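Long-range contacts in mbSHANK1 protein (Monosiga brevicollis, PDB 6X23), which carries a PDZ domain that binds a GIRK3 peptide, and as a SHANK-family protein probably acts as an adaptor for membrane receptors: residues A[67-72]-A[91-96]; A[8-13]-A[95-100]. All blocks are in the same frame, centred on the assembly; numbering follows the deposited sequence.

Interaction 1: A[67-72]-A[91-96]; sequences ELNGVD and VVAFRI
Glu-67 and Arg-95 form an antiparallel hydrogen-bonded pair, with Glu-67 N to Arg-95 O at 2.9 Å and Arg-95 N to Glu-67 O at 2.8 Å. Next along, Leu-68 and Phe-94 make a non-hydrogen-bonded pair. Glu-67 and Arg-95 run their side chains side by side in the same direction, and Glu-67 CD rests on Arg-95 CD. At the ends Arg-95 NH1 meets Glu-67 OE2 at 3.2 Å in a salt bridge. NH1 comes from above the carboxylate plane, and the two planes stand 83° apart. On the other face Leu-68 CD1 rests against both Val-92 CG2, a tight 3.4 Å, and Phe-94 CE1, 3.3 Å. With CG anti to the backbone N (chi1 171°), the Leu-68 side chain lies alongside Phe-94. Helix 78-87 packs on this face through Ile-85. Asn-69 belongs to the type I' turn from Leu-68 to Val-71. It grips Ala-93 twice: its N donates to Ala-93 O at 2.8 Å, and its OD1 accepts from Ala-93 N at 3.0 Å. Asn-69 ND2 turns to Ser-88 OG. In this PDZ sheet the asparagine amide thus prolongs the backbone bonding past the end of strand 64-68, between a charged face and an apolar one.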
# COMPACT_ATOMS: atom_id res chain seq x y z
N GLU A 67 -1.52 8.03 0.01
CA GLU A 67 -2.92 8.32 0.30
C GLU A 67 -3.72 7.03 0.26
O GLU A 67 -3.49 6.16 -0.58
CB GLU A 67 -3.55 9.33 -0.68
CG GLU A 67 -2.86 10.69 -0.81
CD GLU A 67 -3.59 11.62 -1.77
OE1 GLU A 67 -4.60 11.19 -2.38
OE2 GLU A 67 -3.17 12.80 -1.92
N LEU A 68 -4.68 6.94 1.17
CA LEU A 68 -5.61 5.84 1.27
C LEU A 68 -7.00 6.45 1.17
O LEU A 68 -7.37 7.26 2.02
CB LEU A 68 -5.43 5.11 2.60
CG LEU A 68 -6.42 4.05 3.04
CD1 LEU A 68 -6.32 2.90 2.08
CD2 LEU A 68 -6.04 3.60 4.42
N ASN A 69 -7.74 6.09 0.12
CA ASN A 69 -9.07 6.65 -0.12
C ASN A 69 -9.05 8.17 -0.04
O ASN A 69 -9.83 8.80 0.68
CB ASN A 69 -10.10 6.04 0.83
CG ASN A 69 -10.39 4.54 0.54
OD1 ASN A 69 -10.16 4.04 -0.57
ND2 ASN A 69 -10.92 3.84 1.54
N GLY A 70 -8.12 8.77 -0.76
CA GLY A 70 -8.05 10.21 -0.79
C GLY A 70 -7.75 10.87 0.53
O GLY A 70 -7.97 12.07 0.67
N VAL A 71 -7.26 10.12 1.52
CA VAL A 71 -6.79 10.69 2.78
C VAL A 71 -5.28 10.55 2.82
O VAL A 71 -4.74 9.49 2.51
CB VAL A 71 -7.44 9.99 3.99
CG1 VAL A 71 -6.93 10.57 5.29
CG2 VAL A 71 -8.92 10.12 3.93
N ASP A 72 -4.60 11.63 3.21
CA ASP A 72 -3.16 11.54 3.45
C ASP A 72 -2.88 10.58 4.60
O ASP A 72 -3.34 10.80 5.72
CB ASP A 72 -2.58 12.91 3.77
CG ASP A 72 -1.08 12.88 3.99
OD1 ASP A 72 -0.48 11.78 4.07
OD2 ASP A 72 -0.49 13.98 4.10
N VAL A 91 -13.42 -2.39 -2.11
CA VAL A 91 -12.54 -1.61 -2.94
C VAL A 91 -11.68 -0.71 -2.06
O VAL A 91 -12.13 -0.23 -1.02
CB VAL A 91 -13.36 -0.76 -3.93
CG1 VAL A 91 -12.45 -0.18 -4.98
CG2 VAL A 91 -14.43 -1.61 -4.55
N VAL A 92 -10.46 -0.46 -2.51
CA VAL A 92 -9.55 0.47 -1.84
C VAL A 92 -8.91 1.30 -2.93
O VAL A 92 -8.76 0.85 -4.07
CB VAL A 92 -8.46 -0.27 -1.01
CG1 VAL A 92 -7.40 -0.87 -1.90
CG2 VAL A 92 -7.81 0.64 -0.01
N ALA A 93 -8.53 2.52 -2.59
CA ALA A 93 -7.75 3.37 -3.47
C ALA A 93 -6.50 3.84 -2.74
O ALA A 93 -6.56 4.23 -1.57
CB ALA A 93 -8.55 4.58 -3.95
N PHE A 94 -5.38 3.78 -3.46
CA PHE A 94 -4.07 4.18 -2.99
C PHE A 94 -3.54 5.25 -3.92
O PHE A 94 -3.74 5.17 -5.14
CB PHE A 94 -3.08 3.00 -2.98
CG PHE A 94 -3.40 1.93 -1.97
CD1 PHE A 94 -3.81 2.26 -0.69
CD2 PHE A 94 -3.32 0.59 -2.31
CE1 PHE A 94 -4.11 1.28 0.24
CE2 PHE A 94 -3.64 -0.40 -1.38
CZ PHE A 94 -4.03 -0.04 -0.11
N ARG A 95 -2.88 6.25 -3.35
CA ARG A 95 -1.88 7.03 -4.06
C ARG A 95 -0.52 6.68 -3.49
O ARG A 95 -0.35 6.66 -2.27
CB ARG A 95 -2.16 8.53 -3.92
CG ARG A 95 -1.20 9.42 -4.68
CD ARG A 95 -1.63 10.84 -4.55
NE ARG A 95 -0.93 11.68 -5.50
CZ ARG A 95 -1.12 12.99 -5.59
NH1 ARG A 95 -1.99 13.58 -4.77
NH2 ARG A 95 -0.45 13.72 -6.48
N ILE A 96 0.45 6.40 -4.35
CA ILE A 96 1.75 5.91 -3.92
C ILE A 96 2.86 6.66 -4.63
O ILE A 96 2.65 7.31 -5.66
CB ILE A 96 1.91 4.40 -4.17
CG1 ILE A 96 1.66 4.09 -5.66
CG2 ILE A 96 1.03 3.63 -3.19
CD1 ILE A 96 2.94 3.93 -6.51

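Interaction 2: A[8-13]-A[95-100]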
# COMPACT_ATOMS: atom_id res chain seq x y z
N ALA A 8 17.44 9.59 -5.77
CA ALA A 8 16.25 8.82 -6.11
C ALA A 8 15.06 9.72 -6.46
O ALA A 8 14.49 10.38 -5.59
CB ALA A 8 15.88 7.88 -4.97
N PRO A 9 14.69 9.77 -7.74
CA PRO A 9 13.45 10.46 -8.14
C PRO A 9 12.26 9.52 -8.15
O PRO A 9 12.32 8.36 -8.58
CB PRO A 9 13.77 10.95 -9.56
CG PRO A 9 14.81 9.97 -10.09
CD PRO A 9 15.39 9.19 -8.90
N GLU A 10 11.13 10.01 -7.66
CA GLU A 10 9.94 9.17 -7.67
C GLU A 10 8.79 9.89 -8.35
O GLU A 10 8.76 11.11 -8.45
CB GLU A 10 9.52 8.73 -6.26
CG GLU A 10 9.38 9.83 -5.22
CD GLU A 10 9.53 9.29 -3.80
OE1 GLU A 10 10.22 8.26 -3.61
OE2 GLU A 10 8.98 9.90 -2.86
N GLY A 11 7.86 9.10 -8.84
CA GLY A 11 6.63 9.61 -9.39
C GLY A 11 5.47 9.08 -8.59
O GLY A 11 5.53 7.99 -8.03
N LYS A 12 4.40 9.85 -8.55
CA LYS A 12 3.19 9.44 -7.88
C LYS A 12 2.21 8.81 -8.87
O LYS A 12 2.18 9.16 -10.05
CB LYS A 12 2.54 10.63 -7.18
CG LYS A 12 3.48 11.34 -6.20
CD LYS A 12 2.72 12.33 -5.36
CE LYS A 12 3.54 13.55 -5.05
NZ LYS A 12 2.64 14.73 -4.75
N MET A 13 1.42 7.86 -8.38
CA MET A 13 0.41 7.26 -9.24
C MET A 13 -0.78 6.91 -8.37
O MET A 13 -0.61 6.62 -7.18
CB MET A 13 0.94 6.00 -9.96
CG MET A 13 1.88 6.26 -11.14
SD MET A 13 1.04 7.19 -12.44
CE MET A 13 0.46 5.92 -13.59
N ARG A 95 -2.88 6.25 -3.35
CA ARG A 95 -1.88 7.03 -4.06
C ARG A 95 -0.52 6.68 -3.49
O ARG A 95 -0.35 6.66 -2.27
CB ARG A 95 -2.16 8.53 -3.92
CG ARG A 95 -1.20 9.42 -4.68
CD ARG A 95 -1.63 10.84 -4.55
NE ARG A 95 -0.93 11.68 -5.50
CZ ARG A 95 -1.12 12.99 -5.59
NH1 ARG A 95 -1.99 13.58 -4.77
NH2 ARG A 95 -0.45 13.72 -6.48
N ILE A 96 0.45 6.40 -4.35
CA ILE A 96 1.75 5.91 -3.92
C ILE A 96 2.86 6.66 -4.63
O ILE A 96 2.65 7.31 -5.66
CB ILE A 96 1.91 4.40 -4.17
CG1 ILE A 96 1.66 4.09 -5.66
CG2 ILE A 96 1.03 3.63 -3.19
CD1 ILE A 96 2.94 3.93 -6.51
N ALA A 97 4.07 6.52 -4.09
CA ALA A 97 5.29 7.08 -4.66
C ALA A 97 6.20 5.94 -5.08
O ALA A 97 6.41 4.99 -4.32
CB ALA A 97 5.98 8.01 -3.66
N ARG A 98 6.75 6.03 -6.29
CA ARG A 98 7.45 4.94 -6.94
C ARG A 98 8.77 5.43 -7.48
O ARG A 98 8.84 6.46 -8.15
CB ARG A 98 6.59 4.35 -8.07
CG ARG A 98 7.30 3.51 -9.07
CD ARG A 98 6.29 2.87 -9.98
NE ARG A 98 5.31 2.06 -9.25
CZ ARG A 98 4.14 1.65 -9.75
NH1 ARG A 98 3.77 1.98 -10.99
NH2 ARG A 98 3.31 0.91 -9.02
N ARG A 99 9.83 4.69 -7.17
CA ARG A 99 11.15 5.01 -7.67
C ARG A 99 11.13 5.09 -9.18
O ARG A 99 10.53 4.25 -9.83
CB ARG A 99 12.13 3.92 -7.23
CG ARG A 99 12.11 2.60 -8.07
CD ARG A 99 10.75 1.83 -8.34
NE ARG A 99 10.86 1.07 -9.61
CZ ARG A 99 10.50 1.54 -10.82
NH1 ARG A 99 9.92 2.73 -10.93
NH2 ARG A 99 10.67 0.83 -11.94
N LEU A 100 11.75 6.11 -9.75
CA LEU A 100 11.64 6.23 -11.21
C LEU A 100 12.89 5.74 -11.92
O LEU A 100 12.79 4.98 -12.90
CB LEU A 100 11.33 7.68 -11.61
CG LEU A 100 9.87 8.13 -11.49
CD1 LEU A 100 9.59 9.38 -12.32
CD2 LEU A 100 8.91 7.02 -11.88
O HOH W 1 1.02 16.48 -6.39
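The Arg-95 guanidinium has Lys-12 NZ over one face and the carboxylate of Glu-67 at its edge. Lys-12 CD lies 3.6 Å from Arg-95 NH2, so aliphatic carbon also packs on the arginine end. The two chains cross obliquely. The Lys-12 chain, bent at chi3, ends with NZ over the guanidinium. The like charges of Lys-12 NZ and Arg-95 NH2 come within 3.7 Å. A water accepts from Lys-12 NZ and, weakly, from Arg-95 NH2, which would probably ease the repulsion. An alanine in place of Arg-95 would probably leave Glu-67 without its salt-bridge mate and the Lys-12 chain without the guanidinium it packs on. This is the PDZ fold's pairing of its first and last strands, 10-18 and 91-99, antiparallel in one sheet. Hydrogen-bonded pairs Gly-11 with Arg-98 and Met-13 with Ile-96 supply four backbone bonds. A fifth runs from Leu-100 N to Pro-9 O at 2.6 Å, just beyond the paired strands. With CG between the backbone N and the carbonyl carbon (chi1 51°), the Glu-10 side chain brings its carboxylate beside Ala-97, OE2 3.6 Å from Ala-97 CB. Its OE2 forms a salt bridge with Arg-64 of strand 64-68, the strand beyond. Arg-98 instead sends its guanidinium to Asp-63 and the Gly-58 carbonyl. Leu-100 lies over the backbone of Gly-11, with CG 3.5 Å from Gly-11 N. A side chain at Gly-11 would point at that leucine. Farther along the same face, Ile-96 CG1 approaches Met-13 O at 3.7 Å.

How the interactions relate
From the N terminus, residues 8-13 open strand 10-18, whose partner comes at the far end of the domain. Interaction 2 therefore closes a long loop of 81 residues that takes in both helices and the small sheet of strands 26-29 and 44-48. Interaction 1 joins residues 67-72 to 91-96 and closes a shorter loop of 18 residues, which contains helix 78-87. The shorter loop falls within the span of the longer one. Their segments overlap at Arg-95 and Ile-96. Strand 91-99 is paired with 64-68 in interaction 1 and with 10-18 in interaction 2, and so sits between them. Together they bring the domain's two termini together.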